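Local coordinates for periplasmic oligopeptide-binding protein (Burkholderia pseudomallei, PDB 3ZS6), which binds oligopeptides in the periplasm and probably delivers them to an ABC transporter for uptake, at residues Ala13-Leu18 and Asn190-Ala195; Ile31-Phe36 and Thr149-Leu154; Glu37-Ile42 and Phe66-Asp71; Gly46-Val49 and Ala55-His58; Gly256-Thr261 and Asp495-Gln500. One frame throughout, in Å; residues are numbered along the deposited sequence. Where two conformers were deposited one is given.

Contact 1 of 5, residues Ala13-Leu18 and Asn190-Ala195; sequences AEVESL and NRIVMA
I192, on an inner strand of the four-stranded mixed sheet that includes strand 6-11, meets V15 and L18 in the loop running from strand 6-11 to helix 26-35. The strand has just come out of the turn after strand 181-187, and a classic beta bulge at N190 and R191 marks its start. I192 carries its half of the contact on one methyl. With CG1 beside the backbone N and the chain extended beyond it (chi2 172°), CD1 is pushed out from the sheet toward the loop. V15 answers with CG1, which its chi1 of 71° sets between the backbone N and the carbonyl carbon, and the two side chains cross at about a right angle. This is a buried, purely apolar meeting, widened by W186 and L183 beside I192 and by T27 and I31 from helix 26-35. E14 ties the loop to the hairpin: its OE1 accepts from the backbone N of N189 and its OE2 from the indole NE1 of W186, so both carboxylate oxygens are engaged there. I192 CD1 lies 4.0 Å from V15 CG1 and 4.2 Å from L18 CD1.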
# COMPACT_ATOMS: atom_id res chain seq x y z
N ALA A 13 -6.56 8.97 -7.48
CA ALA A 13 -7.90 9.14 -6.93
C ALA A 13 -7.90 10.13 -5.77
O ALA A 13 -6.84 10.50 -5.27
CB ALA A 13 -8.45 7.79 -6.47
N GLU A 14 -9.09 10.57 -5.35
CA GLU A 14 -9.23 11.41 -4.16
C GLU A 14 -8.77 10.63 -2.94
O GLU A 14 -9.15 9.47 -2.75
CB GLU A 14 -10.69 11.85 -3.98
CG GLU A 14 -11.00 12.53 -2.63
CD GLU A 14 -10.33 13.90 -2.49
OE1 GLU A 14 -9.80 14.43 -3.49
OE2 GLU A 14 -10.32 14.43 -1.36
N VAL A 15 -7.94 11.27 -2.11
CA VAL A 15 -7.39 10.63 -0.91
C VAL A 15 -8.50 10.30 0.08
O VAL A 15 -9.45 11.07 0.23
CB VAL A 15 -6.33 11.54 -0.23
CG1 VAL A 15 -7.00 12.76 0.46
CG2 VAL A 15 -5.49 10.75 0.77
N GLU A 16 -8.39 9.16 0.77
CA GLU A 16 -9.46 8.70 1.66
C GLU A 16 -9.50 9.50 2.97
O GLU A 16 -10.55 9.66 3.57
CB GLU A 16 -9.34 7.19 1.96
CG GLU A 16 -8.10 6.78 2.77
CD GLU A 16 -6.84 6.65 1.92
OE1 GLU A 16 -6.90 6.94 0.71
OE2 GLU A 16 -5.79 6.25 2.47
N SER A 17 -8.34 9.99 3.40
CA SER A 17 -8.26 10.70 4.67
C SER A 17 -6.88 11.32 4.78
O SER A 17 -5.95 10.88 4.11
CB SER A 17 -8.48 9.72 5.82
OG SER A 17 -8.29 10.32 7.09
N LEU A 18 -6.75 12.35 5.60
CA LEU A 18 -5.45 12.91 5.93
C LEU A 18 -5.16 12.74 7.42
O LEU A 18 -4.19 13.29 7.94
CB LEU A 18 -5.35 14.38 5.53
CG LEU A 18 -5.34 14.65 4.02
CD1 LEU A 18 -5.23 16.14 3.75
CD2 LEU A 18 -4.21 13.90 3.35
N ASN A 190 -10.69 17.69 -6.55
CA ASN A 190 -10.23 18.84 -7.30
C ASN A 190 -8.74 19.04 -7.10
O ASN A 190 -7.96 18.81 -8.01
CB ASN A 190 -11.01 20.09 -6.89
CG ASN A 190 -10.67 21.29 -7.74
OD1 ASN A 190 -9.63 21.33 -8.39
ND2 ASN A 190 -11.56 22.28 -7.75
N ARG A 191 -8.36 19.46 -5.90
CA ARG A 191 -6.95 19.65 -5.61
C ARG A 191 -6.65 19.70 -4.12
O ARG A 191 -7.51 20.03 -3.30
CB ARG A 191 -6.46 20.94 -6.26
CG ARG A 191 -7.32 22.14 -5.91
CD ARG A 191 -6.51 23.27 -5.32
NE ARG A 191 -6.14 24.27 -6.31
CZ ARG A 191 -6.11 25.58 -6.06
NH1 ARG A 191 -6.45 26.04 -4.87
NH2 ARG A 191 -5.75 26.43 -7.02
N ILE A 192 -5.40 19.37 -3.80
CA ILE A 192 -4.83 19.62 -2.49
C ILE A 192 -3.57 20.45 -2.68
O ILE A 192 -2.74 20.14 -3.54
CB ILE A 192 -4.50 18.32 -1.75
CG1 ILE A 192 -5.74 17.79 -1.03
CG2 ILE A 192 -3.34 18.52 -0.76
CD1 ILE A 192 -5.56 16.40 -0.44
N VAL A 193 -3.44 21.54 -1.93
CA VAL A 193 -2.26 22.40 -2.02
C VAL A 193 -1.58 22.51 -0.65
O VAL A 193 -2.25 22.65 0.38
CB VAL A 193 -2.60 23.83 -2.53
CG1 VAL A 193 -1.34 24.67 -2.69
CG2 VAL A 193 -3.38 23.77 -3.84
N MET A 194 -0.25 22.45 -0.64
CA MET A 194 0.51 22.59 0.60
C MET A 194 1.76 23.45 0.39
O MET A 194 2.31 23.50 -0.71
CB MET A 194 0.88 21.22 1.19
CG MET A 194 1.75 20.34 0.31
SD MET A 194 1.95 18.63 0.94
CE MET A 194 0.29 17.97 0.84
N ALA A 195 2.19 24.11 1.46
CA ALA A 195 3.28 25.08 1.39
C ALA A 195 4.42 24.68 2.33
O ALA A 195 4.17 24.11 3.40
CB ALA A 195 2.78 26.46 1.75

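Contact 2 of 5, residues Ile31-Phe36 and Thr149-Leu154; sequences IGLDLF and TAMAPL
The flat groups here are peptides and one ring: L33 lays its CD2 methyl over a face of the peptide joining M151 to A152, while the F36 ring has the carbonyl oxygen of G32 at its edge, in the ring plane. CD2 of L33 is 3.9 Å from M151 C and 3.7 Å from A152 N, so it sits over the peptide nitrogen. Both leucine methyls also close on the preceding carbonyl from the same side, with A150 O 3.4 Å from L33 CD2 and 3.6 Å from L33 CD1. L33 is on the last turn of helix 26-35, and its CG, anti to the carbonyl carbon (chi1 -70°), directs the fork outward into the bend of 149-154. A152 CB closes the contact at 4.2 Å from L33 CD2, on the side where G32 brings no side chain. G32 O also accepts from F36 N at 2.8 Å, and F36 is the first residue to leave helical angles. The chemistry is van der Waals packing of a leucine on backbone: it gives the carbonyl of A150 and the peptide after M151 an apolar cover, and the N-H of A152 is satisfied from the helix itself, by the side-chain OD1 of N29.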
# COMPACT_ATOMS: atom_id res chain seq x y z
N ILE A 31 0.69 11.69 0.14
CA ILE A 31 0.26 13.00 0.62
C ILE A 31 0.53 13.20 2.13
O ILE A 31 1.11 14.20 2.52
CB ILE A 31 -1.22 13.25 0.32
CG1 ILE A 31 -1.43 13.30 -1.20
CG2 ILE A 31 -1.68 14.57 0.95
CD1 ILE A 31 -2.89 13.43 -1.61
N GLY A 32 0.13 12.23 2.95
CA GLY A 32 0.29 12.36 4.40
C GLY A 32 1.72 12.49 4.90
O GLY A 32 1.98 13.14 5.93
N LEU A 33 2.66 11.89 4.18
CA LEU A 33 4.06 11.92 4.60
C LEU A 33 4.77 13.22 4.21
O LEU A 33 5.85 13.52 4.71
CB LEU A 33 4.83 10.69 4.11
CG LEU A 33 4.45 9.36 4.78
CD1 LEU A 33 5.09 8.19 4.05
CD2 LEU A 33 4.84 9.34 6.27
N ASP A 34 4.16 13.98 3.30
CA ASP A 34 4.59 15.36 3.08
C ASP A 34 4.11 16.25 4.25
O ASP A 34 4.77 17.23 4.60
CB ASP A 34 4.02 15.91 1.77
CG ASP A 34 4.78 15.44 0.53
OD1 ASP A 34 5.84 14.77 0.65
OD2 ASP A 34 4.31 15.76 -0.58
N LEU A 35 2.97 15.89 4.86
CA LEU A 35 2.38 16.70 5.95
C LEU A 35 2.83 16.30 7.37
O LEU A 35 2.85 17.14 8.27
CB LEU A 35 0.85 16.66 5.88
CG LEU A 35 0.20 17.27 4.64
CD1 LEU A 35 -1.28 16.91 4.59
CD2 LEU A 35 0.39 18.80 4.61
N PHE A 36 3.18 15.03 7.55
CA PHE A 36 3.56 14.49 8.85
C PHE A 36 4.89 13.75 8.76
O PHE A 36 5.23 13.17 7.73
CB PHE A 36 2.51 13.51 9.39
CG PHE A 36 1.17 14.12 9.66
CD1 PHE A 36 0.22 14.24 8.65
CD2 PHE A 36 0.83 14.56 10.94
CE1 PHE A 36 -1.03 14.78 8.90
CE2 PHE A 36 -0.41 15.11 11.20
CZ PHE A 36 -1.35 15.23 10.18
N THR A 149 8.02 2.49 11.09
CA THR A 149 7.77 3.79 11.69
C THR A 149 7.85 4.93 10.67
O THR A 149 7.51 6.07 10.98
CB THR A 149 8.76 4.09 12.85
OG1 THR A 149 10.05 4.42 12.30
CG2 THR A 149 8.90 2.89 13.77
N ALA A 150 8.31 4.62 9.46
CA ALA A 150 8.36 5.63 8.40
C ALA A 150 7.04 5.78 7.63
O ALA A 150 6.90 6.67 6.79
CB ALA A 150 9.52 5.33 7.43
N MET A 151 6.06 4.93 7.91
CA MET A 151 4.77 4.96 7.22
C MET A 151 3.77 5.92 7.89
O MET A 151 3.87 6.20 9.08
CB MET A 151 4.16 3.55 7.15
CG MET A 151 4.87 2.61 6.17
SD MET A 151 4.89 3.22 4.45
CE MET A 151 6.49 4.01 4.37
N ALA A 152 2.79 6.38 7.12
CA ALA A 152 1.87 7.41 7.61
C ALA A 152 1.09 7.07 8.89
O ALA A 152 0.93 7.92 9.75
CB ALA A 152 0.93 7.87 6.50
N PRO A 153 0.60 5.82 9.01
CA PRO A 153 -0.22 5.59 10.20
C PRO A 153 0.57 5.62 11.51
O PRO A 153 -0.06 5.69 12.57
CB PRO A 153 -0.83 4.20 9.95
CG PRO A 153 -0.73 4.01 8.44
CD PRO A 153 0.58 4.68 8.09
N LEU A 154 1.90 5.56 11.47
CA LEU A 154 2.68 5.65 12.71
C LEU A 154 3.25 7.05 12.97
O LEU A 154 3.98 7.26 13.95
CB LEU A 154 3.77 4.57 12.79
CG LEU A 154 3.23 3.12 12.81
CD1 LEU A 154 4.37 2.09 12.85
CD2 LEU A 154 2.28 2.89 13.98

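Contact 3 of 5, residues Glu37-Ile42 and Phe66-Asp71; sequences EGLARI and FKLRRD
A leucine-on-phenylalanine CH-pi contact joins L39, just ahead of strand 40-42, to F66 on strand 63-68, spanning strand 48-60, which runs between them in the five-stranded antiparallel sheet. The CD1 methyl of L39 lies over the middle of the F66 ring, 3.7 Å from its centroid and only 5° off the ring normal, so it meets one face squarely. All six ring carbons are then almost equally far from that methyl. L39 CB adds a touch nearer the rim, 4.0 Å from F66 CD2. The leucine's chi1 of -64° aims CG at the other segment, and its chi2 of 170° sends CD1 to the ring and CD2 to L68 CD2, 3.6 Å away, methyl against methyl. Away from this apolar patch, E37 OE1 and R69 NE bear opposite charges but stand 5.2 Å apart, without direct contact; W201 serves both, its NE1 donating to E37 OE1 and its ring receiving R69 as a cation-pi partner. L39 is further packed by F85 and W89 of helix 82-93 and by I134 of strand 133-137, while F66 also meets the ring of W56 on strand 48-60, planes at about 50°.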
# COMPACT_ATOMS: atom_id res chain seq x y z
N GLU A 37 5.64 13.76 9.86
CA GLU A 37 6.92 13.06 9.92
C GLU A 37 6.95 12.11 11.10
O GLU A 37 6.68 12.52 12.23
CB GLU A 37 8.06 14.07 10.08
CG GLU A 37 9.45 13.42 10.15
CD GLU A 37 10.54 14.44 10.37
OE1 GLU A 37 10.47 15.19 11.38
OE2 GLU A 37 11.46 14.52 9.53
N GLY A 38 7.26 10.85 10.83
CA GLY A 38 7.34 9.84 11.88
C GLY A 38 8.72 9.77 12.50
O GLY A 38 9.55 10.65 12.26
N LEU A 39 8.96 8.73 13.28
CA LEU A 39 10.28 8.50 13.88
C LEU A 39 11.37 8.49 12.81
O LEU A 39 12.46 9.06 12.98
CB LEU A 39 10.29 7.20 14.68
CG LEU A 39 9.36 7.17 15.90
CD1 LEU A 39 9.23 5.76 16.53
CD2 LEU A 39 9.80 8.18 16.96
N ALA A 40 11.07 7.82 11.70
CA ALA A 40 11.97 7.71 10.56
C ALA A 40 11.27 8.13 9.27
O ALA A 40 10.05 8.32 9.25
CB ALA A 40 12.47 6.27 10.44
N ARG A 41 12.04 8.29 8.20
CA ARG A 41 11.50 8.57 6.86
C ARG A 41 12.12 7.60 5.85
O ARG A 41 13.20 7.06 6.08
CB ARG A 41 11.85 10.00 6.40
CG ARG A 41 11.32 11.14 7.24
CD ARG A 41 11.36 12.46 6.44
NE ARG A 41 12.67 12.70 5.83
CZ ARG A 41 12.91 12.68 4.52
NH1 ARG A 41 11.93 12.44 3.65
NH2 ARG A 41 14.14 12.91 4.07
N ILE A 42 11.45 7.43 4.72
CA ILE A 42 12.06 6.76 3.56
C ILE A 42 12.47 7.84 2.57
O ILE A 42 11.62 8.61 2.13
CB ILE A 42 11.09 5.82 2.85
CG1 ILE A 42 10.52 4.79 3.83
CG2 ILE A 42 11.79 5.14 1.64
CD1 ILE A 42 11.60 3.97 4.58
N PHE A 66 14.35 4.85 20.55
CA PHE A 66 14.43 5.96 19.60
C PHE A 66 14.77 7.24 20.36
O PHE A 66 14.09 7.62 21.31
CB PHE A 66 13.10 6.14 18.84
CG PHE A 66 12.76 5.00 17.92
CD1 PHE A 66 12.09 3.88 18.39
CD2 PHE A 66 13.10 5.05 16.58
CE1 PHE A 66 11.77 2.83 17.54
CE2 PHE A 66 12.78 4.00 15.72
CZ PHE A 66 12.12 2.89 16.21
N LYS A 67 15.84 7.90 19.94
CA LYS A 67 16.23 9.17 20.53
C LYS A 67 15.73 10.29 19.64
O LYS A 67 16.15 10.40 18.49
CB LYS A 67 17.75 9.26 20.71
CG LYS A 67 18.28 8.47 21.89
CD LYS A 67 17.71 8.98 23.22
CE LYS A 67 18.21 10.38 23.57
NZ LYS A 67 17.66 11.43 22.67
N LEU A 68 14.82 11.09 20.17
CA LEU A 68 14.23 12.17 19.38
C LEU A 68 15.12 13.41 19.38
O LEU A 68 15.81 13.71 20.36
CB LEU A 68 12.84 12.52 19.91
CG LEU A 68 11.87 11.37 20.18
CD1 LEU A 68 10.49 11.94 20.49
CD2 LEU A 68 11.80 10.40 18.99
N ARG A 69 15.12 14.14 18.27
CA ARG A 69 15.77 15.44 18.24
C ARG A 69 14.94 16.37 19.10
O ARG A 69 13.75 16.12 19.34
CB ARG A 69 15.89 15.96 16.81
CG ARG A 69 14.57 16.36 16.17
CD ARG A 69 14.73 16.65 14.68
NE ARG A 69 15.05 15.45 13.92
CZ ARG A 69 16.27 15.09 13.56
NH1 ARG A 69 17.33 15.84 13.88
NH2 ARG A 69 16.44 13.96 12.88
N ARG A 70 15.55 17.45 19.56
CA ARG A 70 14.90 18.34 20.51
C ARG A 70 14.18 19.49 19.83
O ARG A 70 13.47 20.26 20.48
CB ARG A 70 15.94 18.89 21.50
CG ARG A 70 16.70 17.80 22.26
CD ARG A 70 17.87 18.36 23.05
NE ARG A 70 17.64 18.35 24.49
CZ ARG A 70 17.18 19.39 25.18
NH1 ARG A 70 16.89 20.53 24.55
NH2 ARG A 70 17.00 19.30 26.48
N ASP A 71 14.35 19.64 18.52
CA ASP A 71 13.79 20.81 17.86
C ASP A 71 12.69 20.50 16.85
O ASP A 71 12.38 21.31 15.98
CB ASP A 71 14.91 21.66 17.22
CG ASP A 71 15.67 20.90 16.15
OD1 ASP A 71 15.53 19.66 16.08
OD2 ASP A 71 16.39 21.56 15.37

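Contact 4 of 5, residues Gly46-Val49 and Ala55-His58; sequences GAVV and AWEH
Along A55-H58, W56 is the residue that reaches back to V48 and V49, earlier on the same strand, 48-60, which belongs to two successive hairpins. A55 comes first and contributes backbone only, pairing with K67 on strand 63-68. W56 follows with its CG between the backbone N and the carbonyl carbon (chi1 50°), and this swings the indole back along the strand, six-membered ring foremost. Its CZ2 is 4.1 Å from V48 CG1, the methyl that lies anti to the backbone N; the two side chains meet at a slant. At the ring's edge, in its plane, V49 O lies 3.8 Å from W56 CH2, with V49 C equally near, so the carbonyl runs beside the edge. The backbone N of W56 bonds a glycerol, probably from the crystallisation liquor. E57 then returns to pairing, with I65, and H58 stacks on the ring of W64 while its NE2 bonds P61 O. A40 and P146 pack against W56 too, and V48 rests on A40 and I42. Chemically this is a light surface contact: a valine methyl near CZ2 of the indole, and a carbonyl whose oxygen probably attracts the ring edge only slightly, since its carbon is equally near.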
# COMPACT_ATOMS: atom_id res chain seq x y z
N GLY A 46 15.09 5.21 -1.17
CA GLY A 46 14.44 4.09 -0.52
C GLY A 46 15.07 3.74 0.82
O GLY A 46 14.63 2.82 1.50
N ALA A 47 16.10 4.49 1.20
CA ALA A 47 16.78 4.27 2.48
C ALA A 47 15.95 4.79 3.66
O ALA A 47 15.23 5.78 3.55
CB ALA A 47 18.16 4.91 2.47
N VAL A 48 16.05 4.09 4.79
CA VAL A 48 15.41 4.52 6.03
C VAL A 48 16.32 5.55 6.70
O VAL A 48 17.44 5.22 7.06
CB VAL A 48 15.19 3.34 7.00
CG1 VAL A 48 14.39 3.79 8.21
CG2 VAL A 48 14.48 2.20 6.30
N VAL A 49 15.85 6.78 6.85
CA VAL A 49 16.67 7.85 7.44
C VAL A 49 15.96 8.50 8.63
O VAL A 49 14.76 8.33 8.81
CB VAL A 49 17.01 8.96 6.41
CG1 VAL A 49 17.79 8.38 5.22
CG2 VAL A 49 15.74 9.66 5.94
N ALA A 55 18.17 9.14 16.07
CA ALA A 55 18.90 7.88 16.19
C ALA A 55 18.04 6.80 16.82
O ALA A 55 17.06 7.09 17.51
CB ALA A 55 20.20 8.08 16.99
N TRP A 56 18.40 5.54 16.59
CA TRP A 56 17.71 4.43 17.22
C TRP A 56 18.64 3.24 17.40
O TRP A 56 19.68 3.15 16.75
CB TRP A 56 16.46 4.01 16.43
CG TRP A 56 16.70 3.80 14.98
CD1 TRP A 56 17.26 2.70 14.39
CD2 TRP A 56 16.38 4.70 13.92
NE1 TRP A 56 17.31 2.86 13.03
CE2 TRP A 56 16.78 4.09 12.71
CE3 TRP A 56 15.81 5.98 13.87
CZ2 TRP A 56 16.62 4.70 11.47
CZ3 TRP A 56 15.65 6.59 12.63
CH2 TRP A 56 16.05 5.95 11.45
N GLU A 57 18.24 2.33 18.28
CA GLU A 57 19.09 1.20 18.63
C GLU A 57 18.22 -0.00 19.00
O GLU A 57 17.24 0.13 19.73
CB GLU A 57 20.00 1.60 19.80
CG GLU A 57 21.07 0.58 20.14
CD GLU A 57 22.17 1.15 21.04
OE1 GLU A 57 22.53 2.34 20.87
OE2 GLU A 57 22.66 0.42 21.92
N HIS A 58 18.60 -1.17 18.47
CA HIS A 58 17.94 -2.43 18.79
C HIS A 58 18.57 -3.01 20.06
O HIS A 58 19.50 -3.82 19.99
CB HIS A 58 18.09 -3.39 17.61
CG HIS A 58 17.11 -4.53 17.63
ND1 HIS A 58 17.15 -5.55 16.71
CD2 HIS A 58 16.08 -4.80 18.46
CE1 HIS A 58 16.17 -6.41 16.97
NE2 HIS A 58 15.51 -5.98 18.03

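Contact 5 of 5, residues Gly256-Thr261 and Asp495-Gln500; sequences GLQLAT and DMRASQ
Q258 sends its side-chain amide onto the carboxylate of D495 where strand 253-258 gives way to strand 260-266 at a sharp corner, an inverse gamma turn centred on L259. The tight part gathers round that carboxylate. Q258 NE2 lies 2.9 Å from D495 OD2, and the amide and carboxylate planes are 26° apart. The same nitrogen is 3.0 Å from D495 CB, short enough that the exact placing of the amide is doubtful. Q258 CA and D495 CA are 7.0 Å apart, a gap the glutamine spans with its chain extended beyond CG (chi2 159°). D495 has arginines at both oxygens, R479 NH2 on OD2 and R497 on OD1; together they fix the rotation of the carboxylate and would favour its ionised form. R497 NH1 donates to D495 OD1 over 2.8 Å at 155°, with the acceptor in the guanidinium plane but the donor well above the carboxylate plane.

The rest is looser. M496 takes no part in the pairing and packs on an acidic side chain of the bound peptide, so the tight pair lies one residue from the ligand. The chain already leans on helix 26-35 at D495 O, bonded to W26 NE1, and at M496, and S499 OG goes on to D34. Q258 NE2 stands at the edge of the R497 guanidinium, near its plane, 4.4 Å from R497 NH1.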
# COMPACT_ATOMS: atom_id res chain seq x y z
N GLY A 256 11.01 0.80 -14.09
CA GLY A 256 11.36 -0.19 -13.08
C GLY A 256 10.13 -0.98 -12.63
O GLY A 256 9.00 -0.67 -12.99
N LEU A 257 10.36 -2.02 -11.83
CA LEU A 257 9.28 -2.75 -11.18
C LEU A 257 9.20 -2.31 -9.72
O LEU A 257 10.18 -1.85 -9.14
CB LEU A 257 9.52 -4.25 -11.27
CG LEU A 257 9.50 -4.90 -12.66
CD1 LEU A 257 10.12 -6.29 -12.60
CD2 LEU A 257 8.08 -4.96 -13.22
N GLN A 258 8.02 -2.47 -9.12
CA GLN A 258 7.83 -2.12 -7.72
C GLN A 258 7.62 -3.36 -6.87
O GLN A 258 7.33 -4.43 -7.41
CB GLN A 258 6.65 -1.16 -7.57
CG GLN A 258 7.04 0.30 -7.73
CD GLN A 258 5.86 1.19 -8.09
OE1 GLN A 258 4.79 0.70 -8.44
NE2 GLN A 258 6.06 2.50 -8.01
N LEU A 259 7.79 -3.22 -5.56
CA LEU A 259 7.44 -4.29 -4.63
C LEU A 259 5.94 -4.19 -4.37
O LEU A 259 5.50 -3.73 -3.31
CB LEU A 259 8.22 -4.19 -3.32
CG LEU A 259 9.71 -4.56 -3.36
CD1 LEU A 259 10.39 -4.29 -2.01
CD2 LEU A 259 9.90 -6.02 -3.78
N ALA A 260 5.16 -4.59 -5.36
CA ALA A 260 3.72 -4.37 -5.33
C ALA A 260 3.04 -5.37 -6.25
O ALA A 260 3.56 -5.69 -7.32
CB ALA A 260 3.40 -2.92 -5.73
N THR A 261 1.87 -5.86 -5.84
CA THR A 261 1.18 -6.92 -6.57
C THR A 261 -0.24 -6.50 -6.95
O THR A 261 -1.00 -6.00 -6.11
CB THR A 261 1.12 -8.22 -5.73
OG1 THR A 261 2.44 -8.61 -5.36
CG2 THR A 261 0.45 -9.36 -6.51
N ASP A 495 8.12 2.74 -3.68
CA ASP A 495 7.56 3.96 -4.26
C ASP A 495 7.02 4.93 -3.22
O ASP A 495 5.92 5.49 -3.38
CB ASP A 495 6.50 3.66 -5.33
CG ASP A 495 6.11 4.90 -6.13
OD1 ASP A 495 6.91 5.88 -6.18
OD2 ASP A 495 5.02 4.92 -6.71
N MET A 496 7.79 5.14 -2.15
CA MET A 496 7.45 6.15 -1.16
C MET A 496 8.41 7.33 -1.34
O MET A 496 9.47 7.41 -0.69
CB MET A 496 7.50 5.58 0.26
CG MET A 496 6.20 4.85 0.69
SD MET A 496 4.77 5.96 0.88
CE MET A 496 3.67 5.44 -0.46
N ARG A 497 8.03 8.23 -2.24
CA ARG A 497 8.92 9.31 -2.66
C ARG A 497 8.36 10.66 -2.23
O ARG A 497 7.44 11.19 -2.85
CB ARG A 497 9.12 9.27 -4.19
CG ARG A 497 9.79 7.96 -4.70
CD ARG A 497 9.75 7.89 -6.24
NE ARG A 497 10.81 7.04 -6.80
CZ ARG A 497 10.64 5.79 -7.23
NH1 ARG A 497 9.45 5.19 -7.15
NH2 ARG A 497 11.68 5.12 -7.73
N ALA A 498 8.92 11.19 -1.15
CA ALA A 498 8.44 12.43 -0.55
C ALA A 498 8.88 13.64 -1.36
O ALA A 498 9.96 13.64 -1.95
CB ALA A 498 8.95 12.55 0.89
N SER A 499 8.06 14.67 -1.36
CA SER A 499 8.39 15.89 -2.10
C SER A 499 9.67 16.58 -1.58
O SER A 499 10.42 17.18 -2.36
CB SER A 499 7.21 16.85 -2.07
OG SER A 499 6.06 16.24 -2.63
N GLN A 500 9.93 16.50 -0.28
CA GLN A 500 11.07 17.23 0.30
C GLN A 500 12.43 16.70 -0.17
O GLN A 500 13.46 17.35 0.02
CB GLN A 500 11.02 17.24 1.83
CG GLN A 500 11.29 15.88 2.49
CD GLN A 500 11.69 16.02 3.95
OE1 GLN A 500 10.99 15.55 4.86
NE2 GLN A 500 12.82 16.67 4.18

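Contacts 1, 2, 3 and 5 are buried, whereas contact 4 lies at the surface. Helix 26-35 is the common support of the first two: L18 packs on I31 and M194 on D34 and L35, joining the loop and sheet of contact 1 to contact 2. Contacts 3 and 4 share one sheet and are laced together by backbone bonds, R41 to V49 and K67 to A55. T149 and A150 of contact 2 rest on that same edge, at A40 and I42. The chemistry shifts accordingly: methyls on methyls, peptide or aromatic ring in contacts 1 to 4, but amide, carboxylate and guanidinium in contact 5, nearest the chain's centre.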